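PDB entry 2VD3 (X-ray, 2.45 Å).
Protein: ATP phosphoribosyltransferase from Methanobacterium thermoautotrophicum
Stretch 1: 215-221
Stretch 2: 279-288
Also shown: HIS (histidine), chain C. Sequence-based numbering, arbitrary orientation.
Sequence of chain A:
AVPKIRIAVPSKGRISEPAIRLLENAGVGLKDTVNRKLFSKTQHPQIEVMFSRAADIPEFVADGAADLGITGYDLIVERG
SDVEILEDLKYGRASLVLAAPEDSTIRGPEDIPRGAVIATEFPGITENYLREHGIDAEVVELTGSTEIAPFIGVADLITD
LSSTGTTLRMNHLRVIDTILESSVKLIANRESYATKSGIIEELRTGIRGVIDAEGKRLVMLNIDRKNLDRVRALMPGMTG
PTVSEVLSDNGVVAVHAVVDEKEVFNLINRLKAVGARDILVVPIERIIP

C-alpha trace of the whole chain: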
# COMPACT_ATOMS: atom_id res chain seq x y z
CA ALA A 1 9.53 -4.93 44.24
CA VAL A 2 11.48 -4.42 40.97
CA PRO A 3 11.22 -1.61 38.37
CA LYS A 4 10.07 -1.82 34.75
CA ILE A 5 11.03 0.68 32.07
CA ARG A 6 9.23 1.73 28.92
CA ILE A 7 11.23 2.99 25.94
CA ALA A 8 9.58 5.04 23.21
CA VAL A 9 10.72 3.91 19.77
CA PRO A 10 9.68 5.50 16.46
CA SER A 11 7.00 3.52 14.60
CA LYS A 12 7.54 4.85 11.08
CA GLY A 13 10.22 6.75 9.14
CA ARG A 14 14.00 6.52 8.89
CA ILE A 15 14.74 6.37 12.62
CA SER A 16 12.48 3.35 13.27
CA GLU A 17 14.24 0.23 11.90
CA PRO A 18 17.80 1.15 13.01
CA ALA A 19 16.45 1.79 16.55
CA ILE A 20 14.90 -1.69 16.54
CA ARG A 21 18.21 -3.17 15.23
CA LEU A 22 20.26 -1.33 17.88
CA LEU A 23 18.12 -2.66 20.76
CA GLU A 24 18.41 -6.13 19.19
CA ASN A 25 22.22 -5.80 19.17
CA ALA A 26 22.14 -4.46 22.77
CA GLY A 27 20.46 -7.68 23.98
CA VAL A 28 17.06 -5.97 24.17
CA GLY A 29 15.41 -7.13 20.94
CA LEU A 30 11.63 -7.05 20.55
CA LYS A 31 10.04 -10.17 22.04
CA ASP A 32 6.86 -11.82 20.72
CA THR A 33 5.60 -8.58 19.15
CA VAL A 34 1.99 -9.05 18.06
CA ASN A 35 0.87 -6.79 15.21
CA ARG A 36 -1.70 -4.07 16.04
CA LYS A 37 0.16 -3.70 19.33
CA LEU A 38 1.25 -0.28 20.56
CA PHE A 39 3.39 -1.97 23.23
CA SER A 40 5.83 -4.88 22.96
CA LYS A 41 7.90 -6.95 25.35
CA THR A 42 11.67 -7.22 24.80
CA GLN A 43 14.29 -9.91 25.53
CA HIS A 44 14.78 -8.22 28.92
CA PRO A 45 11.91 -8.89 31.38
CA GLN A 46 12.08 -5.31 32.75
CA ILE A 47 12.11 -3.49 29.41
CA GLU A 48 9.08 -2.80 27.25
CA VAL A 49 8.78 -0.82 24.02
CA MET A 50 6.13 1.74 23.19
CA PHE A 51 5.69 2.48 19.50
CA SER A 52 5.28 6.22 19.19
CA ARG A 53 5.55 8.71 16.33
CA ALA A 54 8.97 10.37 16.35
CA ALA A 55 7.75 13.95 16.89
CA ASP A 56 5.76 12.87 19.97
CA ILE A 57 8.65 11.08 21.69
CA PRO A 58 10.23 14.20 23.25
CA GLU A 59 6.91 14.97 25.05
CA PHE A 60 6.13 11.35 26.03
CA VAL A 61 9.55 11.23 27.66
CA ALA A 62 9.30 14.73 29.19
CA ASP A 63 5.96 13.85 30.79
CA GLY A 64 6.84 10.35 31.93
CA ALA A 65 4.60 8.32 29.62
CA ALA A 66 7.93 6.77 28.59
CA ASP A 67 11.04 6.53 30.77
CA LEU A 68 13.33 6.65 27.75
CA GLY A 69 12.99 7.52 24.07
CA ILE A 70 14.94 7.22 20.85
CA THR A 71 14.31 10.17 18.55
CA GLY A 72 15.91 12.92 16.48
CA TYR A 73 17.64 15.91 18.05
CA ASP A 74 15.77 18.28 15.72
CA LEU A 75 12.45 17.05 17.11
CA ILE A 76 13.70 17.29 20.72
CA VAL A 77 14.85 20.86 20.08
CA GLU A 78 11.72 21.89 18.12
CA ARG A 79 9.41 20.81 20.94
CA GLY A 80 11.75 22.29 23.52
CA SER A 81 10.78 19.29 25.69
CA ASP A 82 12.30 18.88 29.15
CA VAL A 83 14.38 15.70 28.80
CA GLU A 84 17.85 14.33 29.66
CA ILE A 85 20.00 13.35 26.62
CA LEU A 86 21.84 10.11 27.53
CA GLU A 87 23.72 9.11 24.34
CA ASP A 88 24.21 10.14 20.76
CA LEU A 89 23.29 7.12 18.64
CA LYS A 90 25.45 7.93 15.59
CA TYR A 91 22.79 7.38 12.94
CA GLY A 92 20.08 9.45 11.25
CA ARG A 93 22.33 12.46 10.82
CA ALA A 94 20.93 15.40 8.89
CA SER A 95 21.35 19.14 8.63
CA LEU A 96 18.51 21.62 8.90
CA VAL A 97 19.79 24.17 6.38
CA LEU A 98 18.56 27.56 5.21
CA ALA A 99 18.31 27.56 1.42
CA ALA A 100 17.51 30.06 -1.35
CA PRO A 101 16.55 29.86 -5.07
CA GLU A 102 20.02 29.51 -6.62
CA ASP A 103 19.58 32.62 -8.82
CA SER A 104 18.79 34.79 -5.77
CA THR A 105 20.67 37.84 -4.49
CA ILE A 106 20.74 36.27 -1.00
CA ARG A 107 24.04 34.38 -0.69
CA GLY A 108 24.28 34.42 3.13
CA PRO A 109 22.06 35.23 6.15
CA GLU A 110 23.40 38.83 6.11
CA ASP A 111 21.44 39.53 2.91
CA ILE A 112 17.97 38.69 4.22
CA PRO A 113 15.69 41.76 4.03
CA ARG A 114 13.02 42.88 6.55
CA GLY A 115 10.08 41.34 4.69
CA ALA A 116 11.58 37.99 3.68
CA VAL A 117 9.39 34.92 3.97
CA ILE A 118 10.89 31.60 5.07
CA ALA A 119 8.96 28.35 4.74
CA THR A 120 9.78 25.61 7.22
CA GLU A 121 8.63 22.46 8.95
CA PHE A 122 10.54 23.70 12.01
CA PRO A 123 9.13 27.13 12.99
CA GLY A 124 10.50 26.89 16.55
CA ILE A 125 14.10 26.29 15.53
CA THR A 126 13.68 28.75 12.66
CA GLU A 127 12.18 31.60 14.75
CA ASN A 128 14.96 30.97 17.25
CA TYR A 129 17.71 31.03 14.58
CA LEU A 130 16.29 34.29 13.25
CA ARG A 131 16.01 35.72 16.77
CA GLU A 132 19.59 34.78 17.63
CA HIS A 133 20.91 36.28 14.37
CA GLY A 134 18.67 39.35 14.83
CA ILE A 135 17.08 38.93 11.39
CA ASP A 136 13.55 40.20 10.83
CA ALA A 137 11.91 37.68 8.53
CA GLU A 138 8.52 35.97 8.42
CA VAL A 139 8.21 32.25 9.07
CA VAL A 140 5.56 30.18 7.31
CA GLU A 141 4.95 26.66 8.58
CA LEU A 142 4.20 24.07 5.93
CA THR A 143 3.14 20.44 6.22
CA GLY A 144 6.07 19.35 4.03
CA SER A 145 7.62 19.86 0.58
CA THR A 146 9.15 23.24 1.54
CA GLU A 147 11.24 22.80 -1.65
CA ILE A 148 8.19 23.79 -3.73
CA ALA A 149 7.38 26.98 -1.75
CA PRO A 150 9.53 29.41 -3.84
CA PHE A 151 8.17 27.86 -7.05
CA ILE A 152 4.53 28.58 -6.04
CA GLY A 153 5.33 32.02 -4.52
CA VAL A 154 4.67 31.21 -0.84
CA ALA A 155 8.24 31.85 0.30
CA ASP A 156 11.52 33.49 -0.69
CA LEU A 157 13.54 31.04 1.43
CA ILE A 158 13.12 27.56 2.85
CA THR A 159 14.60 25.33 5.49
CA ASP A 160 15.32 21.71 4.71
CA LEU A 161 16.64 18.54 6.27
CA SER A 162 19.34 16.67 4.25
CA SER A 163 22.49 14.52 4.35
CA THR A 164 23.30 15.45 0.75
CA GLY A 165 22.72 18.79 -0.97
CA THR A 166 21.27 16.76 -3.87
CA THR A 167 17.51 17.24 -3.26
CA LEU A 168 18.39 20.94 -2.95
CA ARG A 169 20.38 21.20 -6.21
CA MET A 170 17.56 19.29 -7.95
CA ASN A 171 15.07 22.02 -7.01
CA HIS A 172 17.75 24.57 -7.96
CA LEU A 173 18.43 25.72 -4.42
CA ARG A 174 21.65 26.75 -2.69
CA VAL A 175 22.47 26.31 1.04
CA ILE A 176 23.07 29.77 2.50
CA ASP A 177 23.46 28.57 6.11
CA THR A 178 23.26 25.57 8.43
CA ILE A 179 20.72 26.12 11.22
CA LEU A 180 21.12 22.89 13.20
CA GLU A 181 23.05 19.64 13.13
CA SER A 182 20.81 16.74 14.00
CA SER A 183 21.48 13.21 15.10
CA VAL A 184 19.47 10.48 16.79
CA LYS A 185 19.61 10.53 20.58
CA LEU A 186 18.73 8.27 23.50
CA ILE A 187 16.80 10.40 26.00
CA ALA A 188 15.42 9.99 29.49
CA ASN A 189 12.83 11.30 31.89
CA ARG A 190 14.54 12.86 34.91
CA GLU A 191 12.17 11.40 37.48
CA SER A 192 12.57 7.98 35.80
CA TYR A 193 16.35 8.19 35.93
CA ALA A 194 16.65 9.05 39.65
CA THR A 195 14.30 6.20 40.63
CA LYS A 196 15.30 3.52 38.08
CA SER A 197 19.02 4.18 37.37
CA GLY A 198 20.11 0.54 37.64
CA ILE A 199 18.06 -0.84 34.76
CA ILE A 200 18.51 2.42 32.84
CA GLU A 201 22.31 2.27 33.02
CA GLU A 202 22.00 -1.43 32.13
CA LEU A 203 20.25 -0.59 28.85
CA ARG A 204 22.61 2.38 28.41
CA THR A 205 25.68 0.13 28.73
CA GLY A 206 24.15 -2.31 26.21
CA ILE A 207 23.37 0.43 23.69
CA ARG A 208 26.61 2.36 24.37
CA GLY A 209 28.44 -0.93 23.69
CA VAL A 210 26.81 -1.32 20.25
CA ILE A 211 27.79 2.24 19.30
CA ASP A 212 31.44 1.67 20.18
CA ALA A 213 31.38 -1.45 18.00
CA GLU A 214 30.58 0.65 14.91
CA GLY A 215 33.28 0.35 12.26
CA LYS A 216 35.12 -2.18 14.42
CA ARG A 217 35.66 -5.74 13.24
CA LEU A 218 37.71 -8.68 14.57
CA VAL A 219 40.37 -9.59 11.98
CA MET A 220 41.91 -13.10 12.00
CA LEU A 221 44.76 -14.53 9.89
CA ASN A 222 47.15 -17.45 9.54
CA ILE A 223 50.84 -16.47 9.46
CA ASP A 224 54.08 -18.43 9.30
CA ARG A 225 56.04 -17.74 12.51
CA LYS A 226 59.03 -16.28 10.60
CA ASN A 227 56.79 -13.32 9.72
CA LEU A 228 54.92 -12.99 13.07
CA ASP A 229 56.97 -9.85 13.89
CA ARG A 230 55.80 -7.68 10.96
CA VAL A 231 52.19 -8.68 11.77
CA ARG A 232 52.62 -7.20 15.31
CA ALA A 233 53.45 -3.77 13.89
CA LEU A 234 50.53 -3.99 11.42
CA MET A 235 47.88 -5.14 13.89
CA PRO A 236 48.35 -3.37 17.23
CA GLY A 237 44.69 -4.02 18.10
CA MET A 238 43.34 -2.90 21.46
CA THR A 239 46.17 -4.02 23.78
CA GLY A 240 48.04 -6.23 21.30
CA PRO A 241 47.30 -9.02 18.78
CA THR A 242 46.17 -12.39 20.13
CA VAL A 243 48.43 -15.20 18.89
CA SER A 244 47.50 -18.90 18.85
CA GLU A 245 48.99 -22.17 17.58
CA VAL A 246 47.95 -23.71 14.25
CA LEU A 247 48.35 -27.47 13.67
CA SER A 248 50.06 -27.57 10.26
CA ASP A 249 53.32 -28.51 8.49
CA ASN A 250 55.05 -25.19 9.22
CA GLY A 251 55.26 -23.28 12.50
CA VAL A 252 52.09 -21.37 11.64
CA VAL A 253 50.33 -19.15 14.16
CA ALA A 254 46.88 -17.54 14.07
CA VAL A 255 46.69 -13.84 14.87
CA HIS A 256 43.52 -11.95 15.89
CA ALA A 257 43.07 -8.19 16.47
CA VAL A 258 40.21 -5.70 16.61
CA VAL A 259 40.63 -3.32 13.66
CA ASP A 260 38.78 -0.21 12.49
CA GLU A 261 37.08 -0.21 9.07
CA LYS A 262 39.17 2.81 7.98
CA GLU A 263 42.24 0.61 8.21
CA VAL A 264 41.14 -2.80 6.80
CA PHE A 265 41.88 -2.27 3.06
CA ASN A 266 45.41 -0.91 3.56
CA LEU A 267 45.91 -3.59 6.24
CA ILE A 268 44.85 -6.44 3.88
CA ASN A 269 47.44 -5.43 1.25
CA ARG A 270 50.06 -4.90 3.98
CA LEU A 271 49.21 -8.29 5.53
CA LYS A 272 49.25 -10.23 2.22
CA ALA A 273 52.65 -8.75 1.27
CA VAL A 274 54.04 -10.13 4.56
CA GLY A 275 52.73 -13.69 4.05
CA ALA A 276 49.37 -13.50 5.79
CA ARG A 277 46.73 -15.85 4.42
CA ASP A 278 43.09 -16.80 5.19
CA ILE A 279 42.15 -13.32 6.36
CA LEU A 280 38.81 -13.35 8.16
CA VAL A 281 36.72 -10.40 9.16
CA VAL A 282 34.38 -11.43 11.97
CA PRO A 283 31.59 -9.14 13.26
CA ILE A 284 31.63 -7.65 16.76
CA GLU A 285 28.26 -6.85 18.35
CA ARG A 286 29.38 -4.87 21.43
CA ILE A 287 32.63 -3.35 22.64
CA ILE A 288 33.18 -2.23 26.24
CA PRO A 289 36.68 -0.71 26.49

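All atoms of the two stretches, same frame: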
# COMPACT_ATOMS: atom_id res chain seq x y z
N GLY A 215 32.05 0.28 13.03
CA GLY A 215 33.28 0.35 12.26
C GLY A 215 34.42 -0.42 12.90
O GLY A 215 35.59 -0.16 12.60
N LYS A 216 34.09 -1.35 13.79
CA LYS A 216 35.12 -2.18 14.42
C LYS A 216 34.85 -3.64 14.13
O LYS A 216 33.78 -4.16 14.46
CB LYS A 216 35.17 -1.95 15.94
CG LYS A 216 35.25 -0.50 16.40
CD LYS A 216 36.59 0.11 16.04
CE LYS A 216 36.81 1.38 16.81
NZ LYS A 216 37.69 2.29 16.05
N ARG A 217 35.81 -4.32 13.52
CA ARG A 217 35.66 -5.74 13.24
C ARG A 217 36.82 -6.50 13.88
O ARG A 217 37.85 -5.90 14.19
CB ARG A 217 35.63 -6.01 11.72
CG ARG A 217 34.52 -5.32 10.93
CD ARG A 217 33.12 -5.78 11.35
NE ARG A 217 32.16 -5.59 10.26
CZ ARG A 217 31.51 -4.46 9.99
NH1 ARG A 217 30.66 -4.41 8.97
NH2 ARG A 217 31.70 -3.37 10.74
N LEU A 218 36.63 -7.81 14.08
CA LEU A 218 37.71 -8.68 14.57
C LEU A 218 38.37 -9.41 13.39
O LEU A 218 37.76 -10.29 12.76
CB LEU A 218 37.18 -9.69 15.60
CG LEU A 218 38.14 -10.74 16.18
CD1 LEU A 218 39.11 -10.13 17.16
CD2 LEU A 218 37.37 -11.88 16.85
N VAL A 219 39.62 -9.05 13.12
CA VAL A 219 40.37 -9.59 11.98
C VAL A 219 41.28 -10.75 12.41
O VAL A 219 42.07 -10.61 13.33
CB VAL A 219 41.16 -8.48 11.25
CG1 VAL A 219 42.05 -9.06 10.14
CG2 VAL A 219 40.20 -7.46 10.67
N MET A 220 41.13 -11.88 11.72
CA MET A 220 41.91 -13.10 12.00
C MET A 220 42.69 -13.53 10.76
O MET A 220 42.21 -13.40 9.63
CB MET A 220 41.00 -14.25 12.42
CG MET A 220 40.12 -13.99 13.61
SD MET A 220 38.74 -15.15 13.73
CE MET A 220 39.47 -16.54 14.58
N LEU A 221 43.89 -14.07 10.98
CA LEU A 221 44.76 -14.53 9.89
C LEU A 221 45.70 -15.65 10.32
O LEU A 221 46.04 -15.76 11.50
CB LEU A 221 45.57 -13.36 9.30
CG LEU A 221 46.48 -12.52 10.20
CD1 LEU A 221 47.80 -13.22 10.56
CD2 LEU A 221 46.78 -11.22 9.51
N ILE A 279 42.56 -14.47 5.58
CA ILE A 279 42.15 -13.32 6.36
C ILE A 279 40.63 -13.29 6.54
O ILE A 279 39.87 -13.24 5.57
CB ILE A 279 42.66 -12.00 5.77
CG1 ILE A 279 44.17 -12.08 5.50
CG2 ILE A 279 42.34 -10.84 6.72
CD1 ILE A 279 44.70 -10.97 4.61
N LEU A 280 40.21 -13.33 7.80
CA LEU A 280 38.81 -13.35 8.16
C LEU A 280 38.46 -12.05 8.83
O LEU A 280 39.25 -11.51 9.63
CB LEU A 280 38.49 -14.50 9.12
CG LEU A 280 39.18 -15.86 8.96
CD1 LEU A 280 38.68 -16.78 10.04
CD2 LEU A 280 38.98 -16.46 7.57
N VAL A 281 37.28 -11.55 8.49
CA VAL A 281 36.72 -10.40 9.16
C VAL A 281 35.45 -10.89 9.82
O VAL A 281 34.51 -11.28 9.14
CB VAL A 281 36.45 -9.23 8.18
CG1 VAL A 281 36.01 -7.99 8.95
CG2 VAL A 281 37.71 -8.91 7.35
N VAL A 282 35.46 -10.89 11.15
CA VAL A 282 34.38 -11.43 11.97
C VAL A 282 33.65 -10.25 12.63
O VAL A 282 34.31 -9.32 13.11
CB VAL A 282 34.95 -12.38 13.07
CG1 VAL A 282 33.85 -13.02 13.91
CG2 VAL A 282 35.82 -13.46 12.47
N PRO A 283 32.30 -10.27 12.67
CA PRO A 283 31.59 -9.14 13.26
C PRO A 283 31.71 -9.09 14.79
O PRO A 283 31.85 -10.13 15.45
CB PRO A 283 30.13 -9.40 12.88
CG PRO A 283 30.05 -10.88 12.74
CD PRO A 283 31.38 -11.31 12.19
N ILE A 284 31.67 -7.87 15.33
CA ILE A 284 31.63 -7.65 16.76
C ILE A 284 30.33 -6.91 17.09
O ILE A 284 30.06 -5.85 16.54
CB ILE A 284 32.86 -6.82 17.26
CG1 ILE A 284 34.17 -7.55 16.93
CG2 ILE A 284 32.75 -6.54 18.76
CD1 ILE A 284 35.45 -6.73 17.21
N GLU A 285 29.53 -7.47 18.00
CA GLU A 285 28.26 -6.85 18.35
C GLU A 285 28.40 -5.68 19.34
O GLU A 285 27.77 -4.63 19.17
CB GLU A 285 27.29 -7.91 18.88
CG GLU A 285 25.83 -7.54 18.78
CD GLU A 285 24.93 -8.63 19.32
OE1 GLU A 285 24.11 -9.15 18.53
OE2 GLU A 285 25.04 -8.97 20.51
N ARG A 286 29.22 -5.86 20.36
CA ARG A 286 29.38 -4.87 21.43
C ARG A 286 30.84 -4.79 21.83
O ARG A 286 31.50 -5.82 21.97
CB ARG A 286 28.58 -5.26 22.66
CG ARG A 286 27.12 -4.92 22.62
CD ARG A 286 26.34 -5.69 23.68
NE ARG A 286 25.58 -6.79 23.11
CZ ARG A 286 24.84 -7.65 23.80
NH1 ARG A 286 24.74 -7.57 25.13
NH2 ARG A 286 24.18 -8.61 23.17
N ILE A 287 31.33 -3.56 22.03
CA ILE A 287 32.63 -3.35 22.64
C ILE A 287 32.47 -2.54 23.92
O ILE A 287 31.75 -1.54 23.94
CB ILE A 287 33.63 -2.66 21.67
CG1 ILE A 287 33.78 -3.49 20.39
CG2 ILE A 287 35.00 -2.44 22.35
CD1 ILE A 287 34.73 -2.89 19.38
N ILE A 288 33.13 -2.98 24.99
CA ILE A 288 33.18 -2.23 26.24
C ILE A 288 34.66 -2.08 26.63
O ILE A 288 35.28 -3.03 27.10
CB ILE A 288 32.41 -2.92 27.40
CG1 ILE A 288 31.14 -3.63 26.89
CG2 ILE A 288 32.16 -1.93 28.57
CD1 ILE A 288 29.90 -2.74 26.81
N HIS C . 43.35 -21.56 11.67
CA HIS C . 41.93 -21.74 11.23
C HIS C . 41.84 -22.06 9.74
O HIS C . 40.79 -22.46 9.25
CB HIS C . 41.11 -20.48 11.53
CG HIS C . 41.68 -19.23 10.96
ND1 HIS C . 42.17 -18.20 11.74
CD2 HIS C . 41.85 -18.83 9.67
CE1 HIS C . 42.62 -17.23 10.97
NE2 HIS C . 42.44 -17.59 9.71
OXT HIS C . 42.83 -21.93 9.00

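Residues 216-221 form a strand that runs antiparallel to the one beginning at Ile279, their N-to-C directions 158° apart. Two closed pairs of backbone hydrogen bonds join them. Leu218 N donates to Val282 O and Val282 N to Leu218 O, each at 2.9 Å; two residues along, Met220 N donates to Leu280 O at 2.8 Å and Leu280 N to Met220 O at 2.7 Å. Between these pairs, Val219 faces Val281 without hydrogen bonds, their CA atoms 4.7 Å apart, and Val219 CA makes a CA-H...O contact with Leu280 O at 3.2 Å.

Met220 has the most surface covered by the other stretch. Its long, unbranched side chain rises from the sheet and its sulfur meets two partners: SD lies 3.6 Å from Val282 CG2 and 4.0 Å from Leu280 CD1. Thioether sulfur is polarizable and only weakly polar, so it sits comfortably among methyl groups. The bound histidine adjoins the same region, with its CE1 3.7 Å from Met220 CB and its NE2 3.8 Å from Leu280 CG.

Leu218, next in covered area, shares this face. Its side chain is wholly hydrocarbon, which suits a buried site where no polar atom needs a partner. Its CB packs 4.3 Å from Val282 CB and 3.8 Å from Ile284 CD1, so Ile284 extends the apolar contact beyond the paired strands. Val282, branched at CB as suits an extended backbone, thus touches both Leu218 and Met220.

The opposite face carries Val219 and Val281, whose CG2 atoms are 4.4 Å apart; Val219 CG1 also approaches Ile279 CG2 at 3.9 Å. Compact branched side chains fill this space without polar groups needing partners.

Near the start of the first strand, longer chains contribute their aliphatic portions. Arg217 CB lies 3.4 Å from Val281 CG1, while Lys216 CB meets Ile287 CD1 at 3.6 Å before the lysine's end leads away, its ammonium satisfied elsewhere in the structure.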